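Local coordinates for protein putative phosphohydrolase (Shewanella amazonensis, PDB 3M1T) that is a putative phosphohydrolase of the HDOD family, in the HD phosphodiesterase clan, and probably takes part in signal transduction, at residues Ile116-Glu119 and Leu120-Leu124; Glu130-Thr133 and Cys134-His138; Leu218-Ala221 and Lys222-Ala226. One frame throughout, in Å; residues are numbered along the deposited sequence. Where two conformers were deposited one is given.

Contact 1. Residues Ile116-Glu119 and Leu120-Leu124; sequences ICQE and LAKRL
Glu119 and Arg123, one helical turn apart, carry this contact through a salt bridge in which Glu119 OE2 lies 2.8 Å from Arg123 NE. The N-H points to the anti lone pair of OE2, the one turned away from OE1, and the bond is fairly straight at 157°. OE2 sits at the edge of the guanidinium, close to its plane, while the carboxylate itself is turned 55° from that plane; the pairing is not bidentate. Glu119 has CG anti to its backbone N (chi1 177°) and bends at chi2, which swings the acid along the helix toward the extended arginine. Its other oxygen, OE1, has a salt bridge with Lys259 and takes a hydrogen bond from a water 2.6 Å away; that water in turn accepts from Lys122 NZ at 3.1 Å. Lys122 crosses the glutamate at about a right angle, and its charge is thus linked to the acid through water. On another side of the turn Ile116 CG2 and Leu120 CD1 meet loosely at 4.2 Å. Arg123 NH1 also donates to the carbonyls of Asp252 and Gly254, tying the end of helix 103-124 to the chain just before helix 256-263. Cutting Arg123 back to an alanine is likely to leave OE2 without its charged mate and those two carbonyls without this donor. Leu256 of helix 256-263 packs on Glu119 and Arg123, helix 213-227 covers Ile116 and Cys117, and helix 128-137 lies against Gln118 and Ala121.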
loop_
_atom_site.group_PDB
_atom_site.type_symbol
_atom_site.label_atom_id
_atom_site.label_comp_id
_atom_site.label_asym_id
_atom_site.label_seq_id
_atom_site.Cartn_x
_atom_site.Cartn_y
_atom_site.Cartn_z
ATOM N N ILE A 116 0.113 8.632 -4.930
ATOM C CA ILE A 116 -0.235 9.832 -4.184
ATOM C C ILE A 116 0.652 9.977 -2.949
ATOM O O ILE A 116 1.257 11.023 -2.717
ATOM C CB ILE A 116 -1.737 9.894 -3.800
ATOM C CG1 ILE A 116 -2.639 9.948 -5.039
ATOM C CG2 ILE A 116 -2.016 11.130 -2.869
ATOM C CD1 ILE A 116 -4.077 9.516 -4.738
ATOM N N CYS A 117 0.813 8.890 -2.178
ATOM C CA CYS A 117 1.670 8.966 -1.001
ATOM C C CYS A 117 3.124 9.395 -1.339
ATOM O O CYS A 117 3.761 10.148 -0.629
ATOM C CB CYS A 117 1.733 7.592 -0.326
ATOM S SG CYS A 117 0.267 7.128 0.585
ATOM N N GLN A 118 3.664 8.842 -2.408
ATOM C CA GLN A 118 4.999 9.177 -2.850
ATOM C C GLN A 118 5.183 10.682 -3.090
ATOM O O GLN A 118 6.227 11.256 -2.757
ATOM C CB GLN A 118 5.309 8.383 -4.124
ATOM C CG GLN A 118 6.756 8.369 -4.515
ATOM C CD GLN A 118 7.034 7.404 -5.662
ATOM O OE1 GLN A 118 6.417 7.495 -6.728
ATOM N NE2 GLN A 118 7.974 6.471 -5.444
ATOM N N GLU A 119 4.178 11.305 -3.707
ATOM C CA GLU A 119 4.170 12.736 -3.950
ATOM C C GLU A 119 4.078 13.512 -2.628
ATOM O O GLU A 119 4.763 14.508 -2.433
ATOM C CB GLU A 119 2.972 13.111 -4.824
ATOM C CG GLU A 119 2.834 14.605 -5.090
ATOM C CD GLU A 119 4.044 15.244 -5.770
ATOM O OE1 GLU A 119 4.755 14.536 -6.540
ATOM O OE2 GLU A 119 4.231 16.467 -5.575
ATOM N N LEU A 120 3.217 13.049 -1.731
ATOM C CA LEU A 120 3.130 13.697 -0.413
ATOM C C LEU A 120 4.476 13.654 0.313
ATOM O O LEU A 120 4.881 14.630 0.938
ATOM C CB LEU A 120 2.039 13.053 0.455
ATOM C CG LEU A 120 0.637 13.033 -0.120
ATOM C CD1 LEU A 120 -0.374 12.357 0.811
ATOM C CD2 LEU A 120 0.146 14.439 -0.521
ATOM N N ALA A 121 5.153 12.498 0.258
ATOM C CA ALA A 121 6.465 12.339 0.893
ATOM C C ALA A 121 7.511 13.307 0.345
ATOM O O ALA A 121 8.346 13.867 1.073
ATOM C CB ALA A 121 6.973 10.882 0.706
ATOM N N LYS A 122 7.484 13.478 -0.967
ATOM C CA LYS A 122 8.377 14.432 -1.613
ATOM C C LYS A 122 8.194 15.804 -1.020
ATOM O O LYS A 122 9.178 16.506 -0.727
ATOM C CB LYS A 122 8.111 14.468 -3.100
ATOM C CG LYS A 122 8.792 13.329 -3.832
ATOM C CD LYS A 122 8.429 13.281 -5.299
ATOM C CE LYS A 122 8.706 11.883 -5.878
ATOM N NZ LYS A 122 8.686 11.941 -7.369
ATOM N N ARG A 123 6.928 16.192 -0.839
ATOM C CA ARG A 123 6.585 17.475 -0.241
ATOM C C ARG A 123 6.923 17.615 1.237
ATOM O O ARG A 123 7.289 18.706 1.692
ATOM C CB ARG A 123 5.098 17.776 -0.485
ATOM C CG ARG A 123 4.810 18.113 -1.972
ATOM C CD ARG A 123 3.340 17.997 -2.377
ATOM N NE ARG A 123 3.243 18.381 -3.772
ATOM C CZ ARG A 123 3.042 19.605 -4.246
ATOM N NH1 ARG A 123 2.813 20.626 -3.430
ATOM N NH2 ARG A 123 3.072 19.810 -5.561
ATOM N N LEU A 124 6.781 16.525 1.980
ATOM C CA LEU A 124 7.090 16.511 3.397
ATOM C C LEU A 124 8.590 16.314 3.661
ATOM O O LEU A 124 9.042 16.478 4.786
ATOM C CB LEU A 124 6.315 15.372 4.086
ATOM C CG LEU A 124 4.793 15.507 4.084
ATOM C CD1 LEU A 124 4.087 14.197 4.413
ATOM C CD2 LEU A 124 4.305 16.661 5.037
HETATM O O HOH W 1 5.562 12.226 -7.282
#

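Contact 2. Residues Glu130-Thr133 and Cys134-His138; sequences EAFT and CGILH
Helix 128-137, in the all-helical HDOD domain, brings Phe132 against Ile136 and Thr133 against Leu137, each pair one turn apart. Phe132 meets Ile136 through one corner of its ring: CE1 is 3.5 Å from Ile136 CG1 and 3.6 Å from Ile136 CD1. The two side chains run at a slant to each other, and the isoleucine arrives obliquely to the ring. With CG anti to the backbone N (chi1 -175°), the phenyl group leaves the helix beside its own carbonyl, and Ile136 CG1 touches both the ring and Phe132 O, 3.4 Å from that oxygen. The same carbonyl also accepts the backbone N-H of Ile136 at 2.9 Å. Thr133 and Leu137 instead lie alongside one another, pointing the same way, with Thr133 CG2 4.1 Å from Leu137 CD1; the threonine hydroxyl OG1 is bonded to Glu129 O, a turn earlier. This helix runs through the middle of the protein, and several helices pack on its sides: Phe111 and Ala114 of helix 103-124 touch Ile136 and Phe132, while Thr84 of helix 79-94 reaches both Phe132 and Thr133. Helix 193-200 meets Cys134 and Leu137. Further along, Gly135 O takes two donors, the backbone N of His138 at 3.2 Å and the ring nitrogen ND1 at 2.7 Å. The ND1 bond is nearly straight (175°), lies in the imidazole plane and uses a carbonyl lone pair, which helps to fix the rotation of the ring; Gln202 NE2 donates to His138 O.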
loop_
_atom_site.group_PDB
_atom_site.type_symbol
_atom_site.label_atom_id
_atom_site.label_comp_id
_atom_site.label_asym_id
_atom_site.label_seq_id
_atom_site.Cartn_x
_atom_site.Cartn_y
_atom_site.Cartn_z
ATOM N N GLU A 130 9.576 4.898 0.545
ATOM C CA GLU A 130 8.965 4.349 1.727
ATOM C C GLU A 130 7.448 4.570 1.713
ATOM O O GLU A 130 6.648 3.683 2.057
ATOM C CB GLU A 130 9.604 4.970 3.000
ATOM C CG GLU A 130 8.944 4.551 4.258
ATOM C CD GLU A 130 9.276 5.504 5.416
ATOM O OE1 GLU A 130 8.984 6.750 5.378
ATOM O OE2 GLU A 130 9.829 4.961 6.356
ATOM N N ALA A 131 7.023 5.778 1.320
ATOM C CA ALA A 131 5.601 6.075 1.267
ATOM C C ALA A 131 4.902 5.261 0.199
ATOM O O ALA A 131 3.797 4.776 0.400
ATOM C CB ALA A 131 5.387 7.597 1.018
ATOM N N PHE A 132 5.563 5.086 -0.935
ATOM C CA PHE A 132 4.993 4.239 -1.996
ATOM C C PHE A 132 4.754 2.810 -1.440
ATOM O O PHE A 132 3.672 2.213 -1.613
ATOM C CB PHE A 132 5.913 4.201 -3.227
ATOM C CG PHE A 132 5.317 3.446 -4.379
ATOM C CD1 PHE A 132 5.421 2.075 -4.469
ATOM C CD2 PHE A 132 4.639 4.134 -5.376
ATOM C CE1 PHE A 132 4.818 1.386 -5.552
ATOM C CE2 PHE A 132 4.068 3.463 -6.481
ATOM C CZ PHE A 132 4.146 2.097 -6.542
ATOM N N THR A 133 5.754 2.279 -0.737
ATOM C CA THR A 133 5.620 0.939 -0.212
ATOM C C THR A 133 4.520 0.813 0.811
ATOM O O THR A 133 3.795 -0.170 0.854
ATOM C CB THR A 133 7.000 0.422 0.328
ATOM O OG1 THR A 133 7.913 0.371 -0.764
ATOM C CG2 THR A 133 6.891 -0.980 0.939
ATOM N N CYS A 134 4.386 1.816 1.662
ATOM C CA CYS A 134 3.312 1.857 2.613
ATOM C C CYS A 134 1.954 1.786 1.881
ATOM O O CYS A 134 1.092 1.041 2.294
ATOM C CB CYS A 134 3.446 3.116 3.463
ATOM S SG CYS A 134 2.485 3.050 5.002
ATOM N N GLY A 135 1.806 2.553 0.796
ATOM C CA GLY A 135 0.644 2.443 -0.035
ATOM C C GLY A 135 0.399 1.044 -0.592
ATOM O O GLY A 135 -0.740 0.538 -0.513
ATOM N N ILE A 136 1.454 0.391 -1.068
ATOM C CA ILE A 136 1.326 -0.982 -1.593
ATOM C C ILE A 136 0.751 -1.906 -0.558
ATOM O O ILE A 136 -0.068 -2.734 -0.876
ATOM C CB ILE A 136 2.671 -1.528 -2.081
ATOM C CG1 ILE A 136 3.111 -0.738 -3.290
ATOM C CG2 ILE A 136 2.611 -3.074 -2.326
ATOM C CD1 ILE A 136 2.085 -0.703 -4.476
ATOM N N LEU A 137 1.146 -1.720 0.695
ATOM C CA LEU A 137 0.780 -2.642 1.788
ATOM C C LEU A 137 -0.537 -2.280 2.478
ATOM O O LEU A 137 -1.071 -3.076 3.250
ATOM C CB LEU A 137 1.871 -2.637 2.852
ATOM C CG LEU A 137 3.212 -3.174 2.418
ATOM C CD1 LEU A 137 4.322 -2.910 3.501
ATOM C CD2 LEU A 137 3.106 -4.670 2.040
ATOM N N HIS A 138 -1.045 -1.065 2.232
ATOM C CA HIS A 138 -2.005 -0.530 3.196
ATOM C C HIS A 138 -3.337 -1.241 3.295
ATOM O O HIS A 138 -3.992 -1.195 4.362
ATOM C CB HIS A 138 -2.276 0.978 2.936
ATOM C CG HIS A 138 -3.329 1.239 1.933
ATOM N ND1 HIS A 138 -3.096 1.157 0.579
ATOM C CD2 HIS A 138 -4.630 1.647 2.068
ATOM C CE1 HIS A 138 -4.194 1.501 -0.069
ATOM N NE2 HIS A 138 -5.141 1.765 0.815
#

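Contact 3. Residues Leu218-Ala221 and Lys222-Ala226; sequences LAMA and KQIAA
Ala219 O is gripped by two donors: the backbone N of Gln223 at 3.2 Å, one turn on, and a water at 3.0 Å whose bond is weak. That water gives a much shorter hydrogen bond, 2.6 Å, to Gln223 OE1, so the glutamine amide and the Ala219 carbonyl are joined through solvent on the same turn. Gln223 reaches the water with CG anti to its backbone N (chi1 -170°) and an extended chain, its amide oxygen turned to the water. The apolar part of the contact is Met220 on Ile224. Met220, a selenomethionine, leans its CG on Ile224 CD1 at 3.8 Å, the two chains running aslant; the methionine is extended beyond CG, and CG is the atom that touches most closely. Ile224 CG1 is 3.2 Å from Met220 O, the carbonyl oxygen that also takes the Ile224 N-H. Lys222 behaves alike at the start of its segment: its CG is 3.1 Å from Leu218 O, which accepts the lysine's own backbone N-H at 2.8 Å. Beyond that the lysine chain bends at chi3 (69°), and its NZ is hydrogen-bonded to Gln202 OE1. Met220 and Ile224 face helix 236-247 through Ile243 and Leu240 and helix 256-263 through Leu256 and Leu260. Ala221 packs on Ile116 and Cys117 of helix 103-124, Ile224 also touches Ile116, and Leu218 lies against His138, next to helix 128-137.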
loop_
_atom_site.group_PDB
_atom_site.type_symbol
_atom_site.label_atom_id
_atom_site.label_comp_id
_atom_site.label_asym_id
_atom_site.label_seq_id
_atom_site.Cartn_x
_atom_site.Cartn_y
_atom_site.Cartn_z
ATOM N N LEU A 218 -1.212 8.120 4.310
ATOM C CA LEU A 218 -2.194 7.144 3.897
ATOM C C LEU A 218 -3.604 7.704 4.018
ATOM O O LEU A 218 -4.437 7.580 3.090
ATOM C CB LEU A 218 -2.119 5.815 4.652
ATOM C CG LEU A 218 -1.023 4.864 4.282
ATOM C CD1 LEU A 218 -1.127 3.693 5.291
ATOM C CD2 LEU A 218 -1.143 4.419 2.801
ATOM N N ALA A 219 -3.885 8.329 5.147
ATOM C CA ALA A 219 -5.250 8.861 5.365
ATOM C C ALA A 219 -5.637 9.850 4.254
ATOM O O ALA A 219 -6.747 9.777 3.679
ATOM C CB ALA A 219 -5.346 9.498 6.722
HETATM N N MSE A 220 -4.715 10.750 3.956
HETATM C CA MSE A 220 -4.910 11.774 2.940
HETATM C C MSE A 220 -5.050 11.165 1.544
HETATM O O MSE A 220 -6.009 11.425 0.803
HETATM C CB MSE A 220 -3.794 12.795 3.008
HETATM C CG MSE A 220 -3.856 13.820 1.884
HETATM SE SE MSE A 220 -3.005 15.454 2.470
HETATM C CE MSE A 220 -3.673 16.631 1.028
ATOM N N ALA A 221 -4.118 10.263 1.211
ATOM C CA ALA A 221 -4.050 9.628 -0.109
ATOM C C ALA A 221 -5.303 8.775 -0.354
ATOM O O ALA A 221 -5.867 8.765 -1.458
ATOM C CB ALA A 221 -2.758 8.792 -0.220
ATOM N N LYS A 222 -5.762 8.054 0.679
ATOM C CA LYS A 222 -6.971 7.246 0.546
ATOM C C LYS A 222 -8.219 8.063 0.226
ATOM O O LYS A 222 -9.039 7.647 -0.572
ATOM C CB LYS A 222 -7.224 6.427 1.807
ATOM C CG LYS A 222 -6.244 5.299 2.008
ATOM C CD LYS A 222 -6.448 4.647 3.350
ATOM C CE LYS A 222 -7.760 3.869 3.457
ATOM N NZ LYS A 222 -8.033 3.427 4.857
ATOM N N GLN A 223 -8.335 9.185 0.917
ATOM C CA GLN A 223 -9.474 10.094 0.724
ATOM C C GLN A 223 -9.419 10.710 -0.654
ATOM O O GLN A 223 -10.460 10.800 -1.336
ATOM C CB GLN A 223 -9.524 11.124 1.840
ATOM C CG GLN A 223 -10.875 11.944 1.796
ATOM C CD GLN A 223 -11.216 12.717 3.034
ATOM O OE1 GLN A 223 -10.607 12.550 4.089
ATOM N NE2 GLN A 223 -12.213 13.651 2.910
ATOM N N ILE A 224 -8.231 11.067 -1.122
ATOM C CA ILE A 224 -8.055 11.659 -2.444
ATOM C C ILE A 224 -8.462 10.649 -3.500
ATOM O O ILE A 224 -9.220 10.944 -4.435
ATOM C CB ILE A 224 -6.587 12.099 -2.663
ATOM C CG1 ILE A 224 -6.206 13.291 -1.732
ATOM C CG2 ILE A 224 -6.320 12.393 -4.118
ATOM C CD1 ILE A 224 -4.717 13.671 -1.796
ATOM N N ALA A 225 -7.982 9.410 -3.319
ATOM C CA ALA A 225 -8.271 8.361 -4.296
ATOM C C ALA A 225 -9.761 8.060 -4.307
ATOM O O ALA A 225 -10.324 7.852 -5.374
ATOM C CB ALA A 225 -7.466 7.080 -4.001
ATOM N N ALA A 226 -10.365 7.976 -3.126
ATOM C CA ALA A 226 -11.770 7.565 -2.999
ATOM C C ALA A 226 -12.732 8.579 -3.580
ATOM O O ALA A 226 -13.753 8.253 -4.227
ATOM C CB ALA A 226 -12.132 7.313 -1.576
HETATM O O HOH W 2 -8.449 11.647 5.249
#

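How the contacts relate
Contacts 1, 2 and 3 follow one another along the chain, each confined to one helix: 103-124, 128-137 and 213-227. Their centres lie 11 to 12 Å apart, and every pair touches, so the three helices pack mutually. Cys117 O and Ala131 CB, 3.4 Å apart, join contacts 1 and 2, whose helices are consecutive. Cys117 SG meets Ala221 CB at 3.5 Å between contacts 1 and 3, while Leu218 CD2 reaches His138 CB at 3.6 Å between contacts 2 and 3. Contact 2 is nearest the centre of the chain. Helix 213-227, far along the chain, packs against the two consecutive helices 103-124 and 128-137, binding distant parts of the sequence into one helical body.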